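Local coordinates for ALDH21) (Physcomitrella patens subsp. patens, PDB 5MZ5), which oxidises succinic semialdehyde with NADP(+) as cofactor, a moss member of the aldehyde dehydrogenase family built on a Rossmann fold, at residues 76-79 / 80-84; 233-236 / 237-240. One frame throughout, in Å; residues are numbered along the deposited sequence.

Contact 1: residues 76-79 / 80-84; sequences KDID and DAIDA
Lys76 reaches forward along its helix and lays its ammonium against the carboxylate of Asp80, four residues on. The salt bridge is lopsided: NZ of Lys76 sits 3.0 Å from OD2 of Asp80, on that oxygen's syn side, while its second bond, to OD1, is weak at 3.3 Å. The lysine chain gets there by bending at chi2 and again at chi4 (-72°), which turns NZ back toward the carboxylate oxygens. With Asp80 replaced by an alanine, the ammonium of Lys76 is likely to lose its carboxylate mate and the lysine chain to turn more freely. Beneath the pair, Asp80 N donates to Lys76 O at 2.9 Å, the first of five consecutive i+4 to i bonds (N to O) opening alpha-helix 75-94. Ala81 N is satisfied by Asp77 O at 2.8 Å, Ile82 N by Ile78 O, Asp83 N by Asp79 O (N-H...O angle 165°) and Ala84 N by Asp80 O. The other three carboxylates pair with arginines elsewhere in the chain: OD2 of Asp77 takes NE of Arg53 and the N of Thr74, whereas Asp79 and Asp83 share the guanidinium of Arg257, which probably eases their repulsion. On the buried side Ile78 and Ile82 run alongside each other in the same direction, CG2 of Ile78 3.8 Å from CD1 of Ile82; Met251 and Phe252 pack on Ile78, whose side chain is about 8 Å from that of NADP(+)-binding Lys212.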
ATOM      1  N   LYS A  76     -35.707  -2.340 -27.993  1.00 31.77           N
ATOM      2  CA  LYS A  76     -34.874  -1.554 -28.889  1.00 32.25           C
ATOM      3  C   LYS A  76     -34.098  -0.485 -28.108  1.00 36.09           C
ATOM      4  O   LYS A  76     -32.918  -0.287 -28.398  1.00 36.10           O
ATOM      5  CB  LYS A  76     -35.695  -0.934 -30.031  1.00 34.91           C
ATOM      6  CG  LYS A  76     -34.830  -0.487 -31.205  1.00 48.85           C
ATOM      7  CD  LYS A  76     -35.334   0.816 -31.816  1.00 60.08           C
ATOM      8  CE  LYS A  76     -34.610   1.192 -33.086  1.00 68.81           C
ATOM      9  NZ  LYS A  76     -33.220   1.641 -32.823  1.00 77.48           N
ATOM     10  N   ASP A  77     -34.744   0.160 -27.098  1.00 31.47           N
ATOM     11  CA  ASP A  77     -34.107   1.150 -26.229  1.00 30.38           C
ATOM     12  C   ASP A  77     -32.929   0.533 -25.480  1.00 34.45           C
ATOM     13  O   ASP A  77     -31.846   1.125 -25.462  1.00 33.68           O
ATOM     14  CB  ASP A  77     -35.110   1.750 -25.222  1.00 31.84           C
ATOM     15  CG  ASP A  77     -36.217   2.592 -25.825  1.00 39.19           C
ATOM     16  OD1 ASP A  77     -35.977   3.231 -26.885  1.00 39.41           O
ATOM     17  OD2 ASP A  77     -37.316   2.632 -25.230  1.00 41.91           O
ATOM     18  N   ILE A  78     -33.121  -0.680 -24.904  1.00 31.53           N
ATOM     19  CA  ILE A  78     -32.066  -1.387 -24.164  1.00 30.97           C
ATOM     20  C   ILE A  78     -30.891  -1.728 -25.099  1.00 33.82           C
ATOM     21  O   ILE A  78     -29.742  -1.472 -24.738  1.00 33.32           O
ATOM     22  CB  ILE A  78     -32.605  -2.603 -23.363  1.00 34.00           C
ATOM     23  CG1 ILE A  78     -33.767  -2.179 -22.438  1.00 34.81           C
ATOM     24  CG2 ILE A  78     -31.490  -3.256 -22.528  1.00 33.73           C
ATOM     25  CD1 ILE A  78     -34.792  -3.255 -22.261  1.00 39.14           C
ATOM     26  N   ASP A  79     -31.189  -2.236 -26.318  1.00 29.53           N
ATOM     27  CA  ASP A  79     -30.166  -2.524 -27.324  1.00 29.28           C
ATOM     28  C   ASP A  79     -29.352  -1.288 -27.680  1.00 30.63           C
ATOM     29  O   ASP A  79     -28.130  -1.365 -27.734  1.00 29.71           O
ATOM     30  CB  ASP A  79     -30.787  -3.106 -28.595  1.00 31.91           C
ATOM     31  CG  ASP A  79     -30.779  -4.607 -28.615  1.00 43.03           C
ATOM     32  OD1 ASP A  79     -29.792  -5.200 -28.119  1.00 41.62           O
ATOM     33  OD2 ASP A  79     -31.753  -5.198 -29.142  1.00 51.74           O
ATOM     34  N   ASP A  80     -30.036  -0.159 -27.897  1.00 28.42           N
ATOM     35  CA  ASP A  80     -29.431   1.131 -28.229  1.00 29.82           C
ATOM     36  C   ASP A  80     -28.576   1.645 -27.077  1.00 32.29           C
ATOM     37  O   ASP A  80     -27.494   2.175 -27.328  1.00 30.97           O
ATOM     38  CB  ASP A  80     -30.508   2.173 -28.627  1.00 32.57           C
ATOM     39  CG  ASP A  80     -31.262   1.884 -29.920  1.00 41.23           C
ATOM     40  OD1 ASP A  80     -30.768   1.071 -30.732  1.00 42.20           O
ATOM     41  OD2 ASP A  80     -32.342   2.475 -30.121  1.00 51.15           O
ATOM     42  N   ALA A  81     -29.047   1.445 -25.819  1.00 27.89           N
ATOM     43  CA  ALA A  81     -28.344   1.840 -24.596  1.00 26.11           C
ATOM     44  C   ALA A  81     -27.031   1.092 -24.465  1.00 27.97           C
ATOM     45  O   ALA A  81     -25.992   1.708 -24.183  1.00 27.31           O
ATOM     46  CB  ALA A  81     -29.225   1.592 -23.374  1.00 26.55           C
ATOM     47  N   ILE A  82     -27.077  -0.236 -24.680  1.00 22.97           N
ATOM     48  CA  ILE A  82     -25.887  -1.082 -24.585  1.00 22.57           C
ATOM     49  C   ILE A  82     -24.884  -0.744 -25.722  1.00 27.44           C
ATOM     50  O   ILE A  82     -23.686  -0.611 -25.448  1.00 26.93           O
ATOM     51  CB  ILE A  82     -26.229  -2.601 -24.480  1.00 24.17           C
ATOM     52  CG1 ILE A  82     -27.228  -2.884 -23.333  1.00 24.69           C
ATOM     53  CG2 ILE A  82     -24.952  -3.397 -24.274  1.00 21.96           C
ATOM     54  CD1 ILE A  82     -27.947  -4.283 -23.364  1.00 26.81           C
ATOM     55  N   ASP A  83     -25.378  -0.564 -26.975  1.00 23.73           N
ATOM     56  CA  ASP A  83     -24.522  -0.167 -28.106  1.00 23.40           C
ATOM     57  C   ASP A  83     -23.814   1.168 -27.831  1.00 27.00           C
ATOM     58  O   ASP A  83     -22.635   1.307 -28.161  1.00 26.65           O
ATOM     59  CB  ASP A  83     -25.323  -0.072 -29.415  1.00 24.82           C
ATOM     60  CG  ASP A  83     -25.627  -1.405 -30.054  1.00 38.86           C
ATOM     61  OD1 ASP A  83     -24.874  -2.370 -29.805  1.00 42.65           O
ATOM     62  OD2 ASP A  83     -26.610  -1.483 -30.820  1.00 40.92           O
ATOM     63  N   ALA A  84     -24.548   2.143 -27.257  1.00 22.50           N
ATOM     64  CA  ALA A  84     -24.022   3.465 -26.922  1.00 23.18           C
ATOM     65  C   ALA A  84     -22.957   3.390 -25.826  1.00 27.76           C
ATOM     66  O   ALA A  84     -21.981   4.119 -25.912  1.00 28.95           O
ATOM     67  CB  ALA A  84     -25.151   4.398 -26.509  1.00 23.88           C
TER

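Contact 2: residues 233-236 / 237-240; sequences ELPL and GAFS
Leu234 holds its CG trans to the backbone N (chi1 -156°), and this sets CG 3.8 Å from CB of Ala238; Phe239, with chi1 at 80°, sets CG between its own N and carbonyl carbon, which turns the ring so that CD1 meets CD2 of Leu234 at 3.9 Å. Leu234 and Phe239 run nearly perpendicular to one another. Between them the chain reverses through a type II beta turn, Pro235 to Ala238, that leads from the loop after helix 219-229 into strand 239-241, an outer strand of the mainly parallel Rossmann-type sheet. Pro235 precedes Leu236 and Gly237 at the two central positions. Gly237 has a positive phi of 87°, and a side chain there would clash with the carbonyl O of Leu236. Its N is taken by OG of Ser46, so this amide is satisfied outside the turn. Leu228 of helix 219-229 covers both Leu234 and Phe239, while Met92 of helix 75-94 lies against Pro235 and Ala238. The turn's closing bond is long and bent: Ala238 N donates to Pro235 O at 3.2 Å, approaching from above the carbonyl plane, and CB of Ala238 presses on that same oxygen at 3.1 Å.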
ATOM      1  N   GLU A 233     -18.559  17.189 -19.193  1.00 34.69           N
ATOM      2  CA  GLU A 233     -17.346  16.360 -19.082  1.00 34.28           C
ATOM      3  C   GLU A 233     -17.630  14.877 -19.351  1.00 36.64           C
ATOM      4  O   GLU A 233     -16.736  14.152 -19.785  1.00 36.49           O
ATOM      5  CB  GLU A 233     -16.719  16.471 -17.678  1.00 35.68           C
ATOM      6  CG  GLU A 233     -15.995  17.772 -17.382  1.00 46.18           C
ATOM      7  CD  GLU A 233     -16.809  18.855 -16.704  1.00 69.52           C
ATOM      8  OE1 GLU A 233     -18.051  18.877 -16.869  1.00 53.70           O
ATOM      9  OE2 GLU A 233     -16.189  19.713 -16.036  1.00 73.73           O
ATOM     10  N   LEU A 234     -18.860  14.428 -19.066  1.00 31.28           N
ATOM     11  CA  LEU A 234     -19.247  13.038 -19.246  1.00 30.01           C
ATOM     12  C   LEU A 234     -19.572  12.740 -20.713  1.00 32.96           C
ATOM     13  O   LEU A 234     -20.479  13.357 -21.258  1.00 33.06           O
ATOM     14  CB  LEU A 234     -20.405  12.690 -18.288  1.00 29.78           C
ATOM     15  CG  LEU A 234     -20.592  11.221 -17.910  1.00 32.54           C
ATOM     16  CD1 LEU A 234     -19.341  10.641 -17.217  1.00 31.36           C
ATOM     17  CD2 LEU A 234     -21.817  11.063 -17.032  1.00 32.74           C
ATOM     18  N   PRO A 235     -18.788  11.859 -21.395  1.00 30.42           N
ATOM     19  CA  PRO A 235     -19.048  11.576 -22.824  1.00 30.09           C
ATOM     20  C   PRO A 235     -20.479  11.122 -23.139  1.00 33.52           C
ATOM     21  O   PRO A 235     -21.126  10.505 -22.301  1.00 31.64           O
ATOM     22  CB  PRO A 235     -18.033  10.471 -23.159  1.00 31.48           C
ATOM     23  CG  PRO A 235     -16.933  10.643 -22.148  1.00 35.55           C
ATOM     24  CD  PRO A 235     -17.639  11.070 -20.898  1.00 31.20           C
ATOM     25  N   LEU A 236     -20.957  11.420 -24.357  1.00 31.71           N
ATOM     26  CA  LEU A 236     -22.284  11.007 -24.818  1.00 33.60           C
ATOM     27  C   LEU A 236     -22.362   9.473 -24.888  1.00 36.25           C
ATOM     28  O   LEU A 236     -21.454   8.827 -25.413  1.00 36.70           O
ATOM     29  CB  LEU A 236     -22.580  11.631 -26.183  1.00 35.43           C
ATOM     30  CG  LEU A 236     -24.020  11.530 -26.662  1.00 43.81           C
ATOM     31  CD1 LEU A 236     -24.917  12.530 -25.909  1.00 45.24           C
ATOM     32  CD2 LEU A 236     -24.092  11.738 -28.182  1.00 48.65           C
ATOM     33  N   GLY A 237     -23.409   8.915 -24.298  1.00 32.22           N
ATOM     34  CA  GLY A 237     -23.608   7.470 -24.234  1.00 31.45           C
ATOM     35  C   GLY A 237     -22.952   6.780 -23.054  1.00 33.22           C
ATOM     36  O   GLY A 237     -23.037   5.557 -22.948  1.00 33.23           O
ATOM     37  N   ALA A 238     -22.306   7.549 -22.145  1.00 28.83           N
ATOM     38  CA  ALA A 238     -21.636   7.031 -20.933  1.00 26.98           C
ATOM     39  C   ALA A 238     -22.640   6.381 -19.970  1.00 28.07           C
ATOM     40  O   ALA A 238     -22.272   5.525 -19.147  1.00 27.74           O
ATOM     41  CB  ALA A 238     -20.922   8.160 -20.221  1.00 27.16           C
ATOM     42  N   PHE A 239     -23.893   6.826 -20.028  1.00 21.42           N
ATOM     43  CA  PHE A 239     -24.900   6.277 -19.137  1.00 21.62           C
ATOM     44  C   PHE A 239     -26.267   6.169 -19.773  1.00 26.72           C
ATOM     45  O   PHE A 239     -26.626   6.944 -20.659  1.00 25.96           O
ATOM     46  CB  PHE A 239     -24.975   7.082 -17.813  1.00 22.56           C
ATOM     47  CG  PHE A 239     -25.754   8.375 -17.879  1.00 23.58           C
ATOM     48  CD1 PHE A 239     -25.162   9.543 -18.356  1.00 25.20           C
ATOM     49  CD2 PHE A 239     -27.097   8.416 -17.516  1.00 25.50           C
ATOM     50  CE1 PHE A 239     -25.896  10.730 -18.452  1.00 26.49           C
ATOM     51  CE2 PHE A 239     -27.826   9.606 -17.607  1.00 27.19           C
ATOM     52  CZ  PHE A 239     -27.224  10.751 -18.080  1.00 25.22           C
ATOM     53  N   SER A 240     -27.033   5.209 -19.262  1.00 25.21           N
ATOM     54  CA  SER A 240     -28.439   4.983 -19.542  1.00 24.73           C
ATOM     55  C   SER A 240     -29.051   4.527 -18.228  1.00 27.99           C
ATOM     56  O   SER A 240     -28.426   3.750 -17.505  1.00 24.77           O
ATOM     57  CB  SER A 240     -28.640   3.931 -20.624  1.00 26.09           C
ATOM     58  OG  SER A 240     -28.404   4.492 -21.902  1.00 29.65           O
TER

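How the contacts relate
From the N terminus, contact 1 comes first, inside helix 75-94 soon after strand 66-71; its pairs close single helical turns. Some 150 residues later contact 2 closes a four-residue turn between helix 219-229 and strand 239-241. The two follow in series, neither nested nor crossed, yet in space their centres are about 13 Å apart and they touch: CB of Ala81 lies 3.4 Å from OG of Ser240, and CB of Ala84 packs on CA of Gly237 at 4.1 Å. The start of helix 75-94 is thereby fitted to the edge of the Rossmann-type sheet, at strand 239-241. Leu44, ending strand 38-44, meets contact 1, and Ala45 meets both, touching Ala84 and bonding through its N to Ser240 OG.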